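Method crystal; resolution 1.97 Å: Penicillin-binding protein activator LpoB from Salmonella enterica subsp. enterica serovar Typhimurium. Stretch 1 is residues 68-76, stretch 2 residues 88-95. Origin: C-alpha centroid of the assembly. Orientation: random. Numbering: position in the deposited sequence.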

# COMPACT_ATOMS: atom_id res chain seq x y z
N MSE A 68 -2.81 1.07 17.06
CA MSE A 68 -3.71 0.41 18.00
C MSE A 68 -3.98 -1.03 17.67
O MSE A 68 -3.97 -1.89 18.56
CB MSE A 68 -5.07 1.10 18.00
CG MSE A 68 -5.02 2.59 18.23
SE MSE A 68 -4.33 2.92 20.03
CE MSE A 68 -3.29 4.54 19.54
N ALA A 69 -4.29 -1.32 16.39
CA ALA A 69 -4.55 -2.67 15.96
C ALA A 69 -3.36 -3.60 16.18
O ALA A 69 -3.53 -4.72 16.73
CB ALA A 69 -4.98 -2.71 14.51
N LYS A 70 -2.15 -3.12 15.84
CA LYS A 70 -0.93 -3.87 16.15
C LYS A 70 -0.81 -4.24 17.60
O LYS A 70 -0.43 -5.33 17.98
CB LYS A 70 0.30 -3.12 15.67
CG LYS A 70 0.48 -3.08 14.15
CD LYS A 70 1.83 -2.57 13.70
CE LYS A 70 1.88 -1.06 13.76
NZ LYS A 70 3.14 -0.55 13.15
N GLN A 71 -1.13 -3.29 18.46
CA GLN A 71 -1.00 -3.48 19.89
C GLN A 71 -2.06 -4.51 20.38
O GLN A 71 -1.75 -5.39 21.18
CB GLN A 71 -1.18 -2.15 20.58
CG GLN A 71 -1.22 -2.28 22.09
CD GLN A 71 -1.40 -0.95 22.77
OE1 GLN A 71 -2.40 -0.25 22.54
NE2 GLN A 71 -0.42 -0.60 23.63
N GLN A 72 -3.28 -4.43 19.87
CA GLN A 72 -4.31 -5.42 20.19
C GLN A 72 -3.99 -6.85 19.74
O GLN A 72 -4.53 -7.81 20.32
CB GLN A 72 -5.66 -4.99 19.66
CG GLN A 72 -6.12 -3.65 20.14
CD GLN A 72 -7.21 -3.07 19.25
OE1 GLN A 72 -7.58 -3.66 18.23
NE2 GLN A 72 -7.68 -1.90 19.63
N LEU A 73 -3.10 -7.00 18.75
CA LEU A 73 -2.73 -8.30 18.23
C LEU A 73 -1.37 -8.80 18.77
O LEU A 73 -0.94 -9.90 18.39
CB LEU A 73 -2.71 -8.26 16.69
CG LEU A 73 -4.05 -8.64 16.05
CD1 LEU A 73 -5.17 -7.68 16.43
CD2 LEU A 73 -3.88 -8.70 14.54
N GLY A 74 -0.72 -8.03 19.62
CA GLY A 74 0.53 -8.39 20.30
C GLY A 74 1.75 -8.25 19.40
O GLY A 74 2.80 -8.86 19.64
N LEU A 75 1.61 -7.50 18.32
CA LEU A 75 2.71 -7.28 17.38
C LEU A 75 3.59 -6.17 17.96
O LEU A 75 3.15 -5.36 18.74
CB LEU A 75 2.23 -6.93 15.97
CG LEU A 75 1.35 -7.98 15.29
CD1 LEU A 75 0.95 -7.52 13.91
CD2 LEU A 75 2.10 -9.31 15.27
N SER A 76 4.86 -6.16 17.60
CA SER A 76 5.76 -5.08 17.94
C SER A 76 5.22 -3.78 17.34
O SER A 76 4.64 -3.76 16.26
CB SER A 76 7.15 -5.39 17.41
OG SER A 76 7.91 -4.24 17.36
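Stretch 2, residues 88-95: IGIARNVG

Stretch 2 continues a helix that begins earlier in the chain; Gly-95 is the first residue to leave helical phi/psi, with a positive phi that suits glycine. Its axis crosses that of helix 68-72 at 112° between N-to-C directions, approaching to 9.6 Å. The CA atoms of Ala-69 and Ile-90 lie 6.1 Å apart, a close approach that the short side chain of Ala-69 helps to permit.

Ile-90 is the main bump. Its CA-to-CB bond points sideways, but with chi1 and chi2 both m the end of the chain comes nearer stretch 1. There Ile-90 CD1 meets the Ala-69 carbonyl carbon C and the Lys-70 backbone N, each at 3.7 Å, while Leu-73 CD2 lies 3.7 Å and Leu-75 CD1 4.1 Å from Ile-90 CD1. A branched aliphatic chain suits such a hollow, lined by backbone and leucine methyls. Ile-90 CG2 rests 4.0 Å from Ala-69 CB, which also touches Val-94 CG1 at 3.7 Å.

Leu-73 answers with a bump of its own: its CD2 packs 3.6 Å from Gly-89 O. Gly-89 leaves room here, since a CB would come within 3.4 Å of Leu-73 CD2. Beyond, at the exposed margin, the amide of Asn-93 approaches both Leu-73 and Gln-72. Gly-74, the first residue to leave helical phi/psi after the first helix, has a positive phi that favours glycine, in a Schellman motif with two bonds back into the last turn.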

# COMPACT_ATOMS: atom_id res chain seq x y z
N ILE A 88 -3.53 -9.29 6.97
CA ILE A 88 -4.92 -9.71 7.02
C ILE A 88 -5.46 -9.70 8.46
O ILE A 88 -6.63 -9.33 8.71
CB ILE A 88 -5.13 -11.11 6.43
CG1 ILE A 88 -4.78 -11.08 4.96
CG2 ILE A 88 -6.58 -11.54 6.53
CD1 ILE A 88 -4.63 -12.44 4.33
N GLY A 89 -4.62 -10.16 9.39
CA GLY A 89 -4.95 -10.08 10.82
C GLY A 89 -5.30 -8.66 11.20
O GLY A 89 -6.29 -8.43 11.88
N ILE A 90 -4.52 -7.69 10.73
CA ILE A 90 -4.74 -6.29 11.03
C ILE A 90 -5.95 -5.76 10.27
O ILE A 90 -6.79 -5.07 10.83
CB ILE A 90 -3.47 -5.43 10.74
CG1 ILE A 90 -2.30 -5.81 11.65
CG2 ILE A 90 -3.76 -3.95 10.94
CD1 ILE A 90 -2.54 -5.53 13.10
N ALA A 91 -6.06 -6.10 8.99
CA ALA A 91 -7.14 -5.63 8.13
C ALA A 91 -8.46 -5.99 8.74
O ALA A 91 -9.41 -5.18 8.75
CB ALA A 91 -6.99 -6.24 6.76
N ARG A 92 -8.56 -7.19 9.32
CA ARG A 92 -9.85 -7.66 9.89
C ARG A 92 -10.27 -6.89 11.14
O ARG A 92 -11.46 -6.56 11.30
CB ARG A 92 -9.80 -9.15 10.16
CG ARG A 92 -9.66 -10.00 8.90
CD ARG A 92 -10.24 -11.40 9.08
NE ARG A 92 -10.41 -12.12 7.81
CZ ARG A 92 -9.59 -13.08 7.37
NH1 ARG A 92 -8.53 -13.49 8.07
NH2 ARG A 92 -9.84 -13.65 6.19
N ASN A 93 -9.29 -6.58 11.99
CA ASN A 93 -9.55 -5.76 13.16
C ASN A 93 -10.04 -4.38 12.84
O ASN A 93 -10.90 -3.90 13.56
CB ASN A 93 -8.32 -5.67 14.07
CG ASN A 93 -8.45 -6.50 15.35
OD1 ASN A 93 -7.91 -6.14 16.40
ND2 ASN A 93 -9.18 -7.62 15.26
N VAL A 94 -9.52 -3.76 11.77
CA VAL A 94 -9.81 -2.35 11.44
C VAL A 94 -10.95 -2.15 10.45
O VAL A 94 -11.30 -1.01 10.12
CB VAL A 94 -8.56 -1.62 10.91
CG1 VAL A 94 -7.49 -1.62 12.00
CG2 VAL A 94 -8.00 -2.24 9.60
N GLY A 95 -11.47 -3.26 9.92
CA GLY A 95 -12.57 -3.21 8.99
C GLY A 95 -12.22 -2.92 7.52
O GLY A 95 -13.03 -2.39 6.75